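Local coordinates for protein vibralactone Cyclase (Boreostereum vibrans, PDB 6KD0) that catalyses the cyclization that forms the fused bicyclic beta-lactone of vibralactone, using an alpha/beta hydrolase fold, at residues A[33-38]-A[242-247]; A[37-42]-A[137-142]; A[249-252]-A[258-261]. All coordinates share one frame; numbering follows the deposited sequence.

Interaction 1: residues A[33-38]-A[242-247]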
# COMPACT_ATOMS: atom_id res chain seq x y z
N PRO A 33 -14.52 -2.47 18.53
CA PRO A 33 -13.35 -2.13 19.33
C PRO A 33 -12.92 -0.69 19.09
O PRO A 33 -12.95 -0.20 17.95
CB PRO A 33 -12.28 -3.11 18.82
CG PRO A 33 -13.04 -4.22 18.19
CD PRO A 33 -14.30 -3.63 17.65
N PRO A 34 -12.51 0.01 20.15
CA PRO A 34 -12.06 1.40 20.01
C PRO A 34 -10.68 1.46 19.37
O PRO A 34 -9.98 0.46 19.25
CB PRO A 34 -12.02 1.92 21.45
CG PRO A 34 -11.76 0.68 22.27
CD PRO A 34 -12.37 -0.48 21.53
N LEU A 35 -10.29 2.68 18.96
CA LEU A 35 -9.04 2.85 18.23
C LEU A 35 -7.84 2.30 19.00
O LEU A 35 -6.96 1.64 18.42
CB LEU A 35 -8.81 4.33 17.90
CG LEU A 35 -7.56 4.61 17.06
CD1 LEU A 35 -7.48 3.70 15.82
CD2 LEU A 35 -7.53 6.05 16.67
N GLU A 36 -7.79 2.55 20.31
CA GLU A 36 -6.64 2.08 21.09
C GLU A 36 -6.55 0.56 21.07
O GLU A 36 -5.44 0.02 21.01
CB GLU A 36 -6.70 2.59 22.52
CG GLU A 36 -7.85 2.06 23.35
CD GLU A 36 -9.05 3.01 23.35
OE1 GLU A 36 -9.87 2.88 24.29
OE2 GLU A 36 -9.17 3.85 22.42
N ALA A 37 -7.69 -0.14 21.06
CA ALA A 37 -7.66 -1.59 20.99
C ALA A 37 -7.20 -2.08 19.62
O ALA A 37 -6.53 -3.11 19.52
CB ALA A 37 -9.03 -2.18 21.33
N ARG A 38 -7.53 -1.34 18.55
CA ARG A 38 -7.07 -1.74 17.22
C ARG A 38 -5.56 -1.52 17.06
O ARG A 38 -4.84 -2.39 16.53
CB ARG A 38 -7.85 -0.95 16.17
CG ARG A 38 -9.34 -1.31 16.12
CD ARG A 38 -10.20 -0.23 15.47
NE ARG A 38 -11.62 -0.55 15.52
CZ ARG A 38 -12.25 -1.35 14.66
NH1 ARG A 38 -11.59 -1.92 13.65
NH2 ARG A 38 -13.55 -1.58 14.80
N VAL A 242 -15.11 1.10 7.23
CA VAL A 242 -14.67 2.00 6.17
C VAL A 242 -15.14 3.42 6.46
O VAL A 242 -14.35 4.39 6.43
CB VAL A 242 -15.18 1.49 4.81
CG1 VAL A 242 -15.02 2.56 3.73
CG2 VAL A 242 -14.41 0.21 4.42
N TYR A 243 -16.43 3.57 6.76
CA TYR A 243 -16.97 4.90 7.07
C TYR A 243 -16.32 5.49 8.31
O TYR A 243 -16.07 6.71 8.39
CB TYR A 243 -18.49 4.81 7.25
CG TYR A 243 -19.26 4.88 5.94
CD1 TYR A 243 -19.00 3.97 4.92
CD2 TYR A 243 -20.23 5.85 5.73
CE1 TYR A 243 -19.70 4.02 3.72
CE2 TYR A 243 -20.94 5.91 4.54
CZ TYR A 243 -20.67 5.00 3.54
OH TYR A 243 -21.35 5.05 2.34
N TRP A 244 -16.01 4.65 9.31
CA TRP A 244 -15.39 5.17 10.52
C TRP A 244 -13.98 5.70 10.23
O TRP A 244 -13.59 6.76 10.74
CB TRP A 244 -15.39 4.09 11.60
CG TRP A 244 -14.83 4.49 12.94
CD1 TRP A 244 -15.37 5.39 13.83
CD2 TRP A 244 -13.65 3.97 13.56
NE1 TRP A 244 -14.57 5.46 14.96
CE2 TRP A 244 -13.52 4.60 14.81
CE3 TRP A 244 -12.68 3.04 13.16
CZ2 TRP A 244 -12.46 4.32 15.68
CZ3 TRP A 244 -11.64 2.76 14.03
CH2 TRP A 244 -11.54 3.40 15.27
N PHE A 245 -13.19 4.96 9.44
CA PHE A 245 -11.84 5.43 9.11
C PHE A 245 -11.89 6.72 8.29
O PHE A 245 -11.04 7.61 8.47
CB PHE A 245 -11.06 4.33 8.37
CG PHE A 245 -10.52 3.24 9.27
CD1 PHE A 245 -9.59 3.52 10.26
CD2 PHE A 245 -10.93 1.92 9.10
CE1 PHE A 245 -9.10 2.50 11.09
CE2 PHE A 245 -10.44 0.90 9.92
CZ PHE A 245 -9.53 1.20 10.92
N ASN A 246 -12.86 6.83 7.37
CA ASN A 246 -13.04 8.09 6.64
C ASN A 246 -13.35 9.23 7.59
O ASN A 246 -12.85 10.35 7.43
CB ASN A 246 -14.17 7.96 5.60
CG ASN A 246 -13.82 7.04 4.46
OD1 ASN A 246 -12.68 6.94 4.06
ND2 ASN A 246 -14.83 6.37 3.90
N GLU A 247 -14.22 8.98 8.58
CA GLU A 247 -14.55 9.99 9.57
C GLU A 247 -13.34 10.39 10.41
O GLU A 247 -13.13 11.58 10.69
CB GLU A 247 -15.68 9.48 10.46
CG GLU A 247 -16.07 10.46 11.55
CD GLU A 247 -17.21 9.95 12.41
OE1 GLU A 247 -17.86 10.78 13.08
OE2 GLU A 247 -17.45 8.72 12.42
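Trp244 of helix 239-249 reaches across to the first turn of helix 35-54 and puts the outer corner of its six-membered ring, CZ3 and CH2, against both Arg38 and Leu35. The indole gets there because CG stands anti to the backbone N (chi1 -177°), which carries the ring away from its own helix. Arg38 meets it with the last part of its chain: CD lies 3.6 Å from Trp244 CZ3, and Arg38 NE is equally near that carbon. The two side chains run past each other in opposite directions, and the guanidinium is turned 45° from the indole plane, so the pair is not a parallel stack; CE3 of Trp244 nevertheless sits over one guanidinium face. Leu35 approaches the ring at its edge, close to the plane, with its CB 3.9 Å from Trp244 CH2. Within its own segment Arg38 is tied back, NE donating to Pro33 O over 2.8 Å from above the carbonyl plane. NH1 forms a salt bridge with Glu241 on the helix that carries Trp244, while Phe32 makes a cation-pi contact with Arg38 and an edge-to-face contact with Trp244. No hydrogen bond joins the two segments, so the contact is van der Waals packing of Arg38 CD and NE and of Leu35 on the indole, while the arginine N-H groups meet Pro33 O and Glu241, which probably offset the charge.

Interaction 2: residues A[37-42]-A[137-142]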
# COMPACT_ATOMS: atom_id res chain seq x y z
N ALA A 37 -7.69 -0.14 21.06
CA ALA A 37 -7.66 -1.59 20.99
C ALA A 37 -7.20 -2.08 19.62
O ALA A 37 -6.53 -3.11 19.52
CB ALA A 37 -9.03 -2.18 21.33
N ARG A 38 -7.53 -1.34 18.55
CA ARG A 38 -7.07 -1.74 17.22
C ARG A 38 -5.56 -1.52 17.06
O ARG A 38 -4.84 -2.39 16.53
CB ARG A 38 -7.85 -0.95 16.17
CG ARG A 38 -9.34 -1.31 16.12
CD ARG A 38 -10.20 -0.23 15.47
NE ARG A 38 -11.62 -0.55 15.52
CZ ARG A 38 -12.25 -1.35 14.66
NH1 ARG A 38 -11.59 -1.92 13.65
NH2 ARG A 38 -13.55 -1.58 14.80
N ARG A 39 -5.06 -0.38 17.52
CA ARG A 39 -3.62 -0.16 17.54
C ARG A 39 -2.91 -1.23 18.37
O ARG A 39 -1.88 -1.79 17.94
CB ARG A 39 -3.32 1.24 18.09
CG ARG A 39 -3.74 2.35 17.14
CD ARG A 39 -3.64 3.76 17.76
NE ARG A 39 -3.76 4.79 16.73
CZ ARG A 39 -3.95 6.09 16.95
NH1 ARG A 39 -4.06 6.56 18.20
NH2 ARG A 39 -4.04 6.92 15.92
N ALA A 40 -3.45 -1.54 19.56
CA ALA A 40 -2.84 -2.56 20.42
C ALA A 40 -2.90 -3.93 19.77
O ALA A 40 -2.01 -4.76 19.99
CB ALA A 40 -3.54 -2.60 21.78
N PHE A 41 -3.95 -4.20 18.99
CA PHE A 41 -4.07 -5.50 18.34
C PHE A 41 -2.99 -5.69 17.30
O PHE A 41 -2.41 -6.78 17.15
CB PHE A 41 -5.46 -5.64 17.69
CG PHE A 41 -5.68 -6.98 17.01
CD1 PHE A 41 -5.74 -8.16 17.76
CD2 PHE A 41 -5.85 -7.06 15.64
CE1 PHE A 41 -5.94 -9.38 17.15
CE2 PHE A 41 -6.06 -8.30 15.02
CZ PHE A 41 -6.11 -9.45 15.77
N TRP A 42 -2.73 -4.63 16.51
CA TRP A 42 -1.63 -4.70 15.56
C TRP A 42 -0.29 -4.82 16.28
O TRP A 42 0.59 -5.58 15.86
CB TRP A 42 -1.66 -3.50 14.62
CG TRP A 42 -2.57 -3.77 13.46
CD1 TRP A 42 -3.92 -3.63 13.44
CD2 TRP A 42 -2.20 -4.30 12.18
NE1 TRP A 42 -4.42 -4.03 12.22
CE2 TRP A 42 -3.38 -4.44 11.42
CE3 TRP A 42 -0.98 -4.66 11.60
CZ2 TRP A 42 -3.37 -4.91 10.11
CZ3 TRP A 42 -0.97 -5.13 10.31
CH2 TRP A 42 -2.16 -5.25 9.57
N THR A 137 -4.10 9.49 11.65
CA THR A 137 -5.37 10.02 12.09
C THR A 137 -5.79 9.32 13.38
O THR A 137 -5.28 8.25 13.70
CB THR A 137 -6.44 9.80 11.01
OG1 THR A 137 -6.62 8.39 10.81
CG2 THR A 137 -6.02 10.47 9.69
N PRO A 138 -6.73 9.89 14.14
CA PRO A 138 -7.36 11.21 13.98
C PRO A 138 -6.54 12.35 14.54
O PRO A 138 -6.94 13.50 14.35
CB PRO A 138 -8.66 11.06 14.77
CG PRO A 138 -8.32 10.12 15.89
CD PRO A 138 -7.30 9.14 15.28
N GLU A 139 -5.44 12.05 15.24
CA GLU A 139 -4.61 13.10 15.82
C GLU A 139 -4.15 14.12 14.78
O GLU A 139 -4.08 15.32 15.06
CB GLU A 139 -3.40 12.48 16.54
CG GLU A 139 -3.76 11.71 17.80
CD GLU A 139 -4.10 10.25 17.54
OE1 GLU A 139 -4.15 9.83 16.36
OE2 GLU A 139 -4.31 9.51 18.54
N SER A 140 -3.83 13.66 13.57
CA SER A 140 -3.56 14.54 12.44
C SER A 140 -4.60 14.28 11.36
O SER A 140 -4.75 13.13 10.94
CB SER A 140 -2.16 14.30 11.86
OG SER A 140 -1.12 14.59 12.79
N SER A 141 -5.27 15.32 10.87
CA SER A 141 -6.28 15.14 9.82
C SER A 141 -5.64 15.10 8.44
O SER A 141 -4.59 15.71 8.22
CB SER A 141 -7.31 16.27 9.86
OG SER A 141 -7.92 16.30 11.13
N SER A 142 -6.30 14.42 7.50
CA SER A 142 -5.92 14.49 6.09
C SER A 142 -5.92 15.96 5.65
O SER A 142 -6.84 16.70 5.99
CB SER A 142 -6.89 13.68 5.23
OG SER A 142 -6.70 13.93 3.83
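The Arg39 guanidinium and the Glu139 carboxylate meet edge to edge in nearly one plane, 21° apart, with the carboxylate at the end of the guanidinium formed by NH1 and NH2. Each nitrogen takes one oxygen: NH2 of Arg39 reaches Glu139 OE1 at 2.9 Å, and Arg39 NH1 reaches Glu139 OE2 at 3.0 Å. Both bonds are almost straight and come on the syn side of the Glu139 carboxylate, the one to OE2 somewhat out of its plane, a bidentate end-on salt bridge that fixes the rotation of both groups. Thr137 O is also near the guanidinium edge, but its angle to NH2 is too poor for a hydrogen bond; CD of Pro138, which follows a cis peptide bond, approaches Arg39 NH2 obliquely at 4.0 Å. Arg39 reaches across with a chain extended from CG to NE, whereas Glu139 bends at chi2 (88°) to turn its carboxylate back toward the arginine. NH2 additionally donates to Ala107 O. The bridge thus joins helix 35-54 to the loop between strand 128-132 and helix 144-158; alongside it, Pro138 rests on Leu35 of the former helix and on Leu248 of helix 239-249.

Interaction 3: residues A[249-252]-A[258-261]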
# COMPACT_ATOMS: atom_id res chain seq x y z
N ALA A 249 -10.32 10.38 9.52
CA ALA A 249 -9.37 11.13 8.71
C ALA A 249 -9.79 12.59 8.56
O ALA A 249 -8.95 13.46 8.30
CB ALA A 249 -9.21 10.48 7.34
N ASN A 250 -11.09 12.87 8.67
CA ASN A 250 -11.62 14.22 8.77
C ASN A 250 -11.06 15.19 7.72
O ASN A 250 -10.55 16.25 8.06
CB ASN A 250 -11.36 14.76 10.17
CG ASN A 250 -12.13 16.04 10.46
OD1 ASN A 250 -13.27 16.17 10.07
ND2 ASN A 250 -11.48 16.99 11.11
N PRO A 251 -11.12 14.83 6.43
CA PRO A 251 -10.66 15.79 5.42
C PRO A 251 -11.62 16.98 5.39
O PRO A 251 -12.82 16.82 5.54
CB PRO A 251 -10.73 14.99 4.11
CG PRO A 251 -11.76 13.94 4.36
CD PRO A 251 -11.54 13.56 5.81
N ALA A 252 -11.06 18.17 5.21
CA ALA A 252 -11.91 19.36 5.08
C ALA A 252 -12.83 19.25 3.86
O ALA A 252 -13.96 19.74 3.89
CB ALA A 252 -11.04 20.61 5.00
N SER A 258 -6.53 15.39 -2.79
CA SER A 258 -5.61 15.12 -1.69
C SER A 258 -6.19 14.14 -0.68
O SER A 258 -5.44 13.64 0.18
CB SER A 258 -5.18 16.40 -0.98
OG SER A 258 -6.20 16.95 -0.15
N PHE A 259 -7.49 13.86 -0.74
CA PHE A 259 -8.08 12.76 0.01
C PHE A 259 -8.56 11.62 -0.88
O PHE A 259 -8.32 10.45 -0.56
CB PHE A 259 -9.25 13.24 0.89
CG PHE A 259 -9.83 12.15 1.75
CD1 PHE A 259 -9.23 11.80 2.94
CD2 PHE A 259 -10.94 11.43 1.32
CE1 PHE A 259 -9.75 10.76 3.72
CE2 PHE A 259 -11.45 10.39 2.09
CZ PHE A 259 -10.86 10.06 3.29
N SER A 260 -9.23 11.94 -1.99
CA SER A 260 -9.86 10.98 -2.89
C SER A 260 -9.08 10.95 -4.19
O SER A 260 -9.40 11.70 -5.12
CB SER A 260 -11.31 11.38 -3.16
OG SER A 260 -12.07 11.37 -1.97
N PRO A 261 -8.07 10.09 -4.32
CA PRO A 261 -7.23 10.12 -5.53
C PRO A 261 -7.97 9.79 -6.81
O PRO A 261 -7.49 10.14 -7.89
CB PRO A 261 -6.14 9.08 -5.23
CG PRO A 261 -6.73 8.19 -4.16
CD PRO A 261 -7.56 9.12 -3.32
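Ala249 turns its CB toward Phe259 and meets the ring at the edge, near its plane, 3.7 Å from CE1. Its backbone is also hydrogen-bonded to Ser142, in the loop before helix 144-158. Asn250, with positive phi, is the first residue to leave helical geometry after helix 239-249, and its CB is directed away from 258-261. This change of direction brings the next residue back across the aromatic ring. Pro251 then sets its CG over one face of the ring, 3.7 Å from the centroid of Phe259 and only 14° off the normal, a well-centred CH-pi contact. CB of Pro251 adds to this, 3.7 Å from Phe259 CD1. Both segments belong to the long connection from helix 239-249 to strand 273-278 of the alpha/beta hydrolase sheet, and the contact folds that connection back on itself just beyond the helix. Phe259 is placed by a CG anti to the backbone N (chi1 -177°), which directs the ring toward Ala249 and Pro251, and it also meets the Trp106 ring with their planes at about 45°. Cutting the Phe259 side chain back to an alanine here would take away the ring and is likely to leave Pro251 without its CH-pi partner and Ala249 CB without its apolar neighbour. The Ser260 hydroxyl hydrogen-bonds with Pro254 O and His213 N, tying 258-261 to the same connection and to another loop.

Overall arrangement
Interactions 1 and 2 both start from the beginning of helix 35-54 and use adjacent arginines, whose chains lead to different elements: helix 239-249 in interaction 1 and the loop 137-142 in interaction 2. The two touch side by side. Interaction 1 is a surface contact of an indole with a leucine and an arginine chain, while interaction 2 is partly buried and ionic. Interaction 3 is the buried one, wholly apolar across its segments, and lies at the far end of helix 239-249. It joins interaction 1 through Asn246, which packs on Phe259 and Pro251, and interaction 2 through a backbone hydrogen bond and the packing of Ser142 OG against the Phe259 ring.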